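Local coordinates for mandelate racemase/muconate lactonizing enzyme family protein (Sulfitobacter sp. NAS-14.1, PDB 3T4W), which probably acts as a lyase of the enolase superfamily, abstracting a proton next to a substrate carboxylate, at residues 369-374 against 387-392; 26-31 against 46-51. All coordinates share one frame; numbering follows the deposited sequence.

How the interactions relate
From the N terminus, interaction 2 comes first. It pairs strand 25-33 with strand 45-52 and closes a beta hairpin in the N-terminal domain. The chain then runs through strand 57-62, the helices of that domain and the beta/alpha barrel. Interaction 1 comes late. It joins the loop after helix 362-367 to the loop before helix 393-398 and closes an excursion that holds strand 378-380. The two contacts lie in series, neither nested nor crossed. The nearest atoms of interaction 1 and interaction 2 are about 5 Å apart, without touching. Helix 393-398 connects them: Asp-392 of interaction 1 caps it, and its Glu-393 and Arg-397 pair with Lys-49 and Glu-29 of interaction 2.

Interaction 1: residues 369-374 against 387-392; sequences KSTIKV and LGLEVD
Lys-369 crosses Glu-390 at about a right angle, and its NZ makes a long salt bridge of 4.0 Å to OE2 of Glu-390. The aliphatic part also touches, with Lys-369 CD 3.6 Å from OE2 of Glu-390. A bend at the last torsion (chi4 67°) turns NZ of Lys-369 to the backbone of Val-391 and Asp-392. Asp-392 OD2 is a more distant opposite charge, 4.6 Å from Lys-369 NZ.

The hydrogen bonding is slight. Glu-390 N gives a weak bond to Thr-371 OG1 (3.5 Å). The same hydroxyl is bonded to Ile-368 O.

Among the apolar contacts, Thr-371 CG2 meets Glu-390 CB at 3.7 Å. Ile-372 CD1 abuts Leu-389 CD2 at 3.5 Å, and both side chains rest on Ala-341 of helix 337-349. With an alanine at Thr-371, Glu-390 N and Ile-368 O would probably lose the hydroxyl they share, and Glu-390 CB its methyl neighbour.

Two helix ends meet here, in loops flanking strand 378-380 of the enolase-like C-terminal domain. Lys-369, with positive phi, is C-prime of the Schellman motif ending helix 362-367. Asp-392 N-caps helix 393-398, its OD1 accepting from Leu-395 N. The chemistry implies a join of van der Waals contact and loose charge pairing.

Interaction 2: residues 26-31 against 46-51; sequences QDLEVI and ILVKLT
Ile-31 and Leu-47 bond in both directions, part of the seven backbone hydrogen bonds between 26-31 and 46-51. Ile-31 N reaches Leu-47 O at 2.8 Å with a nearly straight N-H...O angle of 175°. Leu-47 N returns a bond to Ile-31 O. Glu-29 and Lys-49 exchange a second pair, with Lys-49 N 2.8 Å from Glu-29 O. Thr-51 O accepts twice, from Gln-26 N and Asp-27 N, each donor lying in its carbonyl plane. This is a classic beta bulge. The return bond, Thr-51 N to Asp-27 O, is weak at 3.3 Å.

The pairs form the antiparallel hairpin of the three-stranded meander in the N-terminal capping domain of the enolase superfamily. Strand 57-62 takes the opposite edge of 46-51, bonding Ile-46, Val-48 and Leu-50.

Leu-28, Val-30, Val-48 and Leu-50 face helices 69-83 and 110-130; Leu-28 CB meets Leu-50 CD2 at 3.7 Å. On the other face, CG of Lys-49 lies anti to the backbone N (chi1 157°), and the extended chain runs alongside Glu-29 without bonding, NZ of Lys-49 being 4.4 Å from OE1 of Glu-29. Glu-29 OE1 bridges to Arg-397 and Lys-49 NZ to Glu-393. The two carboxylates come close, and these cations probably offset their charge.

Interaction 1: residues 369-374 against 387-392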
ATOM      1  N   LYS A 369      -4.362  46.842 -25.997  1.00 16.67           N
ATOM      2  CA  LYS A 369      -4.019  48.244 -25.772  1.00 20.05           C
ATOM      3  C   LYS A 369      -3.324  48.493 -24.430  1.00 19.03           C
ATOM      4  O   LYS A 369      -3.605  49.483 -23.751  1.00 24.27           O
ATOM      5  CB  LYS A 369      -5.259  49.135 -25.888  1.00 17.85           C
ATOM      6  CG  LYS A 369      -5.982  49.043 -27.207  1.00 20.03           C
ATOM      7  CD  LYS A 369      -7.070  50.104 -27.282  1.00 27.22           C
ATOM      8  CE  LYS A 369      -7.918  49.961 -28.534  1.00 24.08           C
ATOM      9  NZ  LYS A 369      -8.705  48.702 -28.483  1.00 26.33           N
ATOM     10  N   SER A 370      -2.434  47.588 -24.049  1.00 18.00           N
ATOM     11  CA  SER A 370      -1.630  47.752 -22.838  1.00 22.34           C
ATOM     12  C   SER A 370      -2.440  47.857 -21.537  1.00 19.03           C
ATOM     13  O   SER A 370      -1.953  48.408 -20.556  1.00 20.18           O
ATOM     14  CB  SER A 370      -0.717  48.973 -22.974  1.00 22.38           C
ATOM     15  OG  SER A 370      -0.039  48.954 -24.217  1.00 21.54           O
ATOM     16  N   THR A 371      -3.659  47.322 -21.524  1.00 16.79           N
ATOM     17  CA  THR A 371      -4.527  47.461 -20.355  1.00 17.38           C
ATOM     18  C   THR A 371      -4.039  46.671 -19.145  1.00 19.14           C
ATOM     19  O   THR A 371      -4.271  47.063 -18.002  1.00 16.36           O
ATOM     20  CB  THR A 371      -5.985  47.082 -20.666  1.00 17.23           C
ATOM     21  OG1 THR A 371      -6.031  45.781 -21.266  1.00 15.67           O
ATOM     22  CG2 THR A 371      -6.604  48.111 -21.610  1.00 17.42           C
ATOM     23  N   ILE A 372      -3.374  45.551 -19.400  1.00 17.57           N
ATOM     24  CA  ILE A 372      -2.713  44.812 -18.341  1.00 16.67           C
ATOM     25  C   ILE A 372      -1.242  44.670 -18.704  1.00 19.87           C
ATOM     26  O   ILE A 372      -0.910  44.339 -19.839  1.00 22.04           O
ATOM     27  CB  ILE A 372      -3.339  43.429 -18.151  1.00 17.18           C
ATOM     28  CG1 ILE A 372      -4.840  43.556 -17.875  1.00 14.07           C
ATOM     29  CG2 ILE A 372      -2.663  42.704 -17.017  1.00 16.30           C
ATOM     30  CD1 ILE A 372      -5.485  42.266 -17.413  1.00 14.24           C
ATOM     31  N   LYS A 373      -0.356  44.941 -17.752  1.00 19.38           N
ATOM     32  CA  LYS A 373       1.068  44.899 -18.046  1.00 18.01           C
ATOM     33  C   LYS A 373       1.880  44.358 -16.872  1.00 19.84           C
ATOM     34  O   LYS A 373       1.483  44.491 -15.712  1.00 20.05           O
ATOM     35  CB  LYS A 373       1.573  46.291 -18.446  1.00 20.49           C
ATOM     36  CG  LYS A 373       1.626  47.282 -17.286  1.00 29.10           C
ATOM     37  CD  LYS A 373       1.978  48.698 -17.741  1.00 27.13           C
ATOM     38  CE  LYS A 373       0.855  49.301 -18.563  1.00 31.20           C
ATOM     39  NZ  LYS A 373       1.161  50.688 -19.012  1.00 42.94           N
ATOM     40  N   VAL A 374       3.008  43.729 -17.189  1.00 20.44           N
ATOM     41  CA  VAL A 374       3.981  43.327 -16.185  1.00 20.54           C
ATOM     42  C   VAL A 374       4.797  44.560 -15.837  1.00 18.59           C
ATOM     43  O   VAL A 374       5.152  45.334 -16.722  1.00 19.86           O
ATOM     44  CB  VAL A 374       4.930  42.222 -16.710  1.00 18.16           C
ATOM     45  CG1 VAL A 374       5.928  41.816 -15.630  1.00 18.22           C
ATOM     46  CG2 VAL A 374       4.142  41.015 -17.187  1.00 14.51           C
ATOM     47  N   LEU A 387     -12.479  41.184 -17.461  1.00 14.04           N
ATOM     48  CA  LEU A 387     -11.070  40.811 -17.538  1.00 14.02           C
ATOM     49  C   LEU A 387     -10.169  42.043 -17.456  1.00 17.71           C
ATOM     50  O   LEU A 387      -8.958  41.926 -17.227  1.00 15.36           O
ATOM     51  CB  LEU A 387     -10.784  40.025 -18.821  1.00 14.07           C
ATOM     52  CG  LEU A 387     -11.242  38.558 -18.878  1.00 14.33           C
ATOM     53  CD1 LEU A 387     -11.094  37.986 -20.290  1.00  9.68           C
ATOM     54  CD2 LEU A 387     -10.490  37.694 -17.866  1.00 12.33           C
ATOM     55  N   GLY A 388     -10.771  43.220 -17.637  1.00 14.88           N
ATOM     56  CA  GLY A 388     -10.058  44.480 -17.521  1.00 13.48           C
ATOM     57  C   GLY A 388      -9.313  44.839 -18.793  1.00 15.56           C
ATOM     58  O   GLY A 388      -8.333  45.582 -18.761  1.00 18.19           O
ATOM     59  N   LEU A 389      -9.791  44.321 -19.918  1.00 15.03           N
ATOM     60  CA  LEU A 389      -9.103  44.489 -21.191  1.00 16.14           C
ATOM     61  C   LEU A 389      -9.813  45.399 -22.184  1.00 16.80           C
ATOM     62  O   LEU A 389     -11.040  45.470 -22.219  1.00 17.77           O
ATOM     63  CB  LEU A 389      -8.929  43.133 -21.860  1.00 13.95           C
ATOM     64  CG  LEU A 389      -8.253  42.060 -21.025  1.00 13.15           C
ATOM     65  CD1 LEU A 389      -8.182  40.775 -21.840  1.00 10.38           C
ATOM     66  CD2 LEU A 389      -6.877  42.540 -20.610  1.00 11.75           C
ATOM     67  N   GLU A 390      -9.018  46.084 -22.999  1.00 15.89           N
ATOM     68  CA  GLU A 390      -9.507  46.651 -24.247  1.00 18.85           C
ATOM     69  C   GLU A 390      -8.921  45.822 -25.379  1.00 19.10           C
ATOM     70  O   GLU A 390      -7.784  46.054 -25.804  1.00 19.07           O
ATOM     71  CB  GLU A 390      -9.063  48.104 -24.408  1.00 20.23           C
ATOM     72  CG  GLU A 390      -9.945  49.142 -23.732  1.00 24.56           C
ATOM     73  CD  GLU A 390      -9.672  50.543 -24.267  1.00 40.00           C
ATOM     74  OE1 GLU A 390      -9.050  51.347 -23.537  1.00 39.04           O
ATOM     75  OE2 GLU A 390     -10.058  50.833 -25.428  1.00 37.61           O
ATOM     76  N   VAL A 391      -9.677  44.841 -25.855  1.00 15.66           N
ATOM     77  CA  VAL A 391      -9.213  44.034 -26.977  1.00 17.52           C
ATOM     78  C   VAL A 391      -9.260  44.856 -28.267  1.00 16.55           C
ATOM     79  O   VAL A 391     -10.236  45.561 -28.535  1.00 17.65           O
ATOM     80  CB  VAL A 391     -10.044  42.741 -27.133  1.00 17.88           C
ATOM     81  CG1 VAL A 391      -9.388  41.804 -28.129  1.00 15.87           C
ATOM     82  CG2 VAL A 391     -10.187  42.050 -25.799  1.00 16.94           C
ATOM     83  N   ASP A 392      -8.193  44.787 -29.053  1.00 17.91           N
ATOM     84  CA  ASP A 392      -8.148  45.510 -30.320  1.00 19.71           C
ATOM     85  C   ASP A 392      -8.534  44.584 -31.463  1.00 15.55           C
ATOM     86  O   ASP A 392      -7.677  44.013 -32.136  1.00 16.13           O
ATOM     87  CB  ASP A 392      -6.764  46.109 -30.558  1.00 19.04           C
ATOM     88  CG  ASP A 392      -6.712  47.003 -31.790  1.00 19.09           C
ATOM     89  OD1 ASP A 392      -7.602  46.894 -32.662  1.00 15.98           O
ATOM     90  OD2 ASP A 392      -5.761  47.811 -31.888  1.00 18.68           O
TER

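Interaction 2: residues 26-31 against 46-51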
ATOM      1  N   GLN A  26     -26.078  35.187 -27.023  1.00 14.86           N
ATOM      2  CA  GLN A  26     -26.718  35.011 -28.322  1.00 18.17           C
ATOM      3  C   GLN A  26     -25.726  34.896 -29.484  1.00 15.40           C
ATOM      4  O   GLN A  26     -25.847  33.998 -30.310  1.00 11.96           O
ATOM      5  CB  GLN A  26     -27.809  36.074 -28.573  1.00 16.62           C
ATOM      6  CG  GLN A  26     -27.413  37.266 -29.422  1.00 19.06           C
ATOM      7  CD  GLN A  26     -28.591  38.202 -29.707  1.00 29.33           C
ATOM      8  OE1 GLN A  26     -29.724  37.942 -29.291  1.00 30.21           O
ATOM      9  NE2 GLN A  26     -28.324  39.295 -30.420  1.00 27.01           N
ATOM     10  N   ASP A  27     -24.732  35.774 -29.523  1.00 14.88           N
ATOM     11  CA  ASP A  27     -23.794  35.802 -30.642  1.00 17.68           C
ATOM     12  C   ASP A  27     -22.421  35.208 -30.334  1.00 18.71           C
ATOM     13  O   ASP A  27     -21.940  35.248 -29.197  1.00 13.60           O
ATOM     14  CB  ASP A  27     -23.629  37.226 -31.164  1.00 17.56           C
ATOM     15  CG  ASP A  27     -24.895  37.759 -31.778  1.00 22.91           C
ATOM     16  OD1 ASP A  27     -25.582  36.964 -32.463  1.00 18.94           O
ATOM     17  OD2 ASP A  27     -25.201  38.962 -31.569  1.00 22.29           O
ATOM     18  N   LEU A  28     -21.792  34.666 -31.372  1.00 17.85           N
ATOM     19  CA  LEU A  28     -20.448  34.130 -31.252  1.00 15.70           C
ATOM     20  C   LEU A  28     -19.631  34.480 -32.476  1.00 14.85           C
ATOM     21  O   LEU A  28     -20.043  34.212 -33.605  1.00 16.76           O
ATOM     22  CB  LEU A  28     -20.484  32.611 -31.084  1.00 16.78           C
ATOM     23  CG  LEU A  28     -19.254  31.897 -31.656  1.00 15.21           C
ATOM     24  CD1 LEU A  28     -18.110  31.918 -30.661  1.00 13.62           C
ATOM     25  CD2 LEU A  28     -19.593  30.472 -32.066  1.00 16.14           C
ATOM     26  N   GLU A  29     -18.475  35.091 -32.246  1.00 15.92           N
ATOM     27  CA  GLU A  29     -17.486  35.295 -33.301  1.00 18.08           C
ATOM     28  C   GLU A  29     -16.176  34.615 -32.931  1.00 16.76           C
ATOM     29  O   GLU A  29     -15.708  34.717 -31.792  1.00 17.63           O
ATOM     30  CB  GLU A  29     -17.251  36.783 -33.564  1.00 16.67           C
ATOM     31  CG  GLU A  29     -18.166  37.371 -34.626  1.00 19.04           C
ATOM     32  CD  GLU A  29     -18.060  38.883 -34.705  1.00 28.31           C
ATOM     33  OE1 GLU A  29     -16.926  39.401 -34.663  1.00 30.41           O
ATOM     34  OE2 GLU A  29     -19.110  39.554 -34.804  1.00 34.62           O
ATOM     35  N   VAL A  30     -15.599  33.905 -33.893  1.00 16.07           N
ATOM     36  CA  VAL A  30     -14.299  33.277 -33.706  1.00 15.93           C
ATOM     37  C   VAL A  30     -13.267  34.051 -34.503  1.00 17.30           C
ATOM     38  O   VAL A  30     -13.497  34.392 -35.664  1.00 20.21           O
ATOM     39  CB  VAL A  30     -14.299  31.804 -34.175  1.00 15.41           C
ATOM     40  CG1 VAL A  30     -12.877  31.276 -34.266  1.00 14.72           C
ATOM     41  CG2 VAL A  30     -15.123  30.950 -33.233  1.00 12.67           C
ATOM     42  N   ILE A  31     -12.132  34.346 -33.887  1.00 14.72           N
ATOM     43  CA  ILE A  31     -11.090  35.071 -34.594  1.00 16.07           C
ATOM     44  C   ILE A  31      -9.739  34.423 -34.354  1.00 19.14           C
ATOM     45  O   ILE A  31      -9.274  34.344 -33.218  1.00 16.92           O
ATOM     46  CB  ILE A  31     -11.007  36.533 -34.145  1.00 15.34           C
ATOM     47  CG1 ILE A  31     -12.328  37.261 -34.403  1.00 15.17           C
ATOM     48  CG2 ILE A  31      -9.847  37.234 -34.839  1.00 16.26           C
ATOM     49  CD1 ILE A  31     -12.388  38.637 -33.748  1.00 14.89           C
ATOM     50  N   ILE A  46      -6.421  31.463 -30.706  1.00 13.78           N
ATOM     51  CA  ILE A  46      -7.848  31.366 -31.007  1.00 12.75           C
ATOM     52  C   ILE A  46      -8.692  32.194 -30.029  1.00 17.83           C
ATOM     53  O   ILE A  46      -8.904  31.802 -28.871  1.00 14.92           O
ATOM     54  CB  ILE A  46      -8.331  29.912 -31.027  1.00 14.00           C
ATOM     55  CG1 ILE A  46      -7.503  29.099 -32.028  1.00 19.99           C
ATOM     56  CG2 ILE A  46      -9.797  29.850 -31.410  1.00 12.22           C
ATOM     57  CD1 ILE A  46      -7.556  27.597 -31.806  1.00 13.22           C
ATOM     58  N   LEU A  47      -9.153  33.354 -30.497  1.00 14.93           N
ATOM     59  CA  LEU A  47     -10.029  34.207 -29.703  1.00 15.82           C
ATOM     60  C   LEU A  47     -11.493  33.926 -30.035  1.00 14.54           C
ATOM     61  O   LEU A  47     -11.848  33.665 -31.188  1.00 12.79           O
ATOM     62  CB  LEU A  47      -9.721  35.691 -29.947  1.00 14.02           C
ATOM     63  CG  LEU A  47      -8.249  36.118 -29.940  1.00 15.54           C
ATOM     64  CD1 LEU A  47      -8.122  37.551 -30.403  1.00 11.61           C
ATOM     65  CD2 LEU A  47      -7.605  35.936 -28.567  1.00 12.97           C
ATOM     66  N   VAL A  48     -12.332  33.966 -29.008  1.00 12.68           N
ATOM     67  CA  VAL A  48     -13.772  33.945 -29.179  1.00 11.15           C
ATOM     68  C   VAL A  48     -14.308  35.246 -28.608  1.00 14.55           C
ATOM     69  O   VAL A  48     -13.859  35.712 -27.557  1.00 13.69           O
ATOM     70  CB  VAL A  48     -14.442  32.749 -28.460  1.00 11.87           C
ATOM     71  CG1 VAL A  48     -14.041  31.434 -29.111  1.00  9.91           C
ATOM     72  CG2 VAL A  48     -14.119  32.750 -26.962  1.00 10.21           C
ATOM     73  N   LYS A  49     -15.256  35.847 -29.312  1.00 15.94           N
ATOM     74  CA  LYS A  49     -15.888  37.061 -28.829  1.00 13.17           C
ATOM     75  C   LYS A  49     -17.361  36.777 -28.656  1.00 15.51           C
ATOM     76  O   LYS A  49     -18.055  36.475 -29.624  1.00 16.25           O
ATOM     77  CB  LYS A  49     -15.682  38.201 -29.821  1.00 13.74           C
ATOM     78  CG  LYS A  49     -16.708  39.305 -29.709  1.00 15.18           C
ATOM     79  CD  LYS A  49     -16.520  40.323 -30.812  1.00 15.44           C
ATOM     80  CE  LYS A  49     -17.408  41.528 -30.589  1.00 17.29           C
ATOM     81  NZ  LYS A  49     -17.195  42.580 -31.628  1.00 21.92           N
ATOM     82  N   LEU A  50     -17.840  36.847 -27.420  1.00 14.69           N
ATOM     83  CA  LEU A  50     -19.253  36.601 -27.169  1.00 15.15           C
ATOM     84  C   LEU A  50     -20.022  37.884 -26.873  1.00 15.09           C
ATOM     85  O   LEU A  50     -19.480  38.835 -26.315  1.00 15.90           O
ATOM     86  CB  LEU A  50     -19.449  35.559 -26.062  1.00 12.13           C
ATOM     87  CG  LEU A  50     -18.983  34.146 -26.430  1.00 12.53           C
ATOM     88  CD1 LEU A  50     -19.156  33.212 -25.250  1.00 16.38           C
ATOM     89  CD2 LEU A  50     -19.702  33.593 -27.655  1.00 12.21           C
ATOM     90  N   THR A  51     -21.288  37.898 -27.275  1.00 14.42           N
ATOM     91  CA  THR A  51     -22.177  39.019 -27.026  1.00 11.29           C
ATOM     92  C   THR A  51     -23.519  38.484 -26.535  1.00 13.43           C
ATOM     93  O   THR A  51     -24.055  37.531 -27.100  1.00 15.41           O
ATOM     94  CB  THR A  51     -22.402  39.837 -28.313  1.00 15.68           C
ATOM     95  OG1 THR A  51     -21.141  40.107 -28.944  1.00 13.59           O
ATOM     96  CG2 THR A  51     -23.119  41.159 -28.004  1.00 13.35           C
TER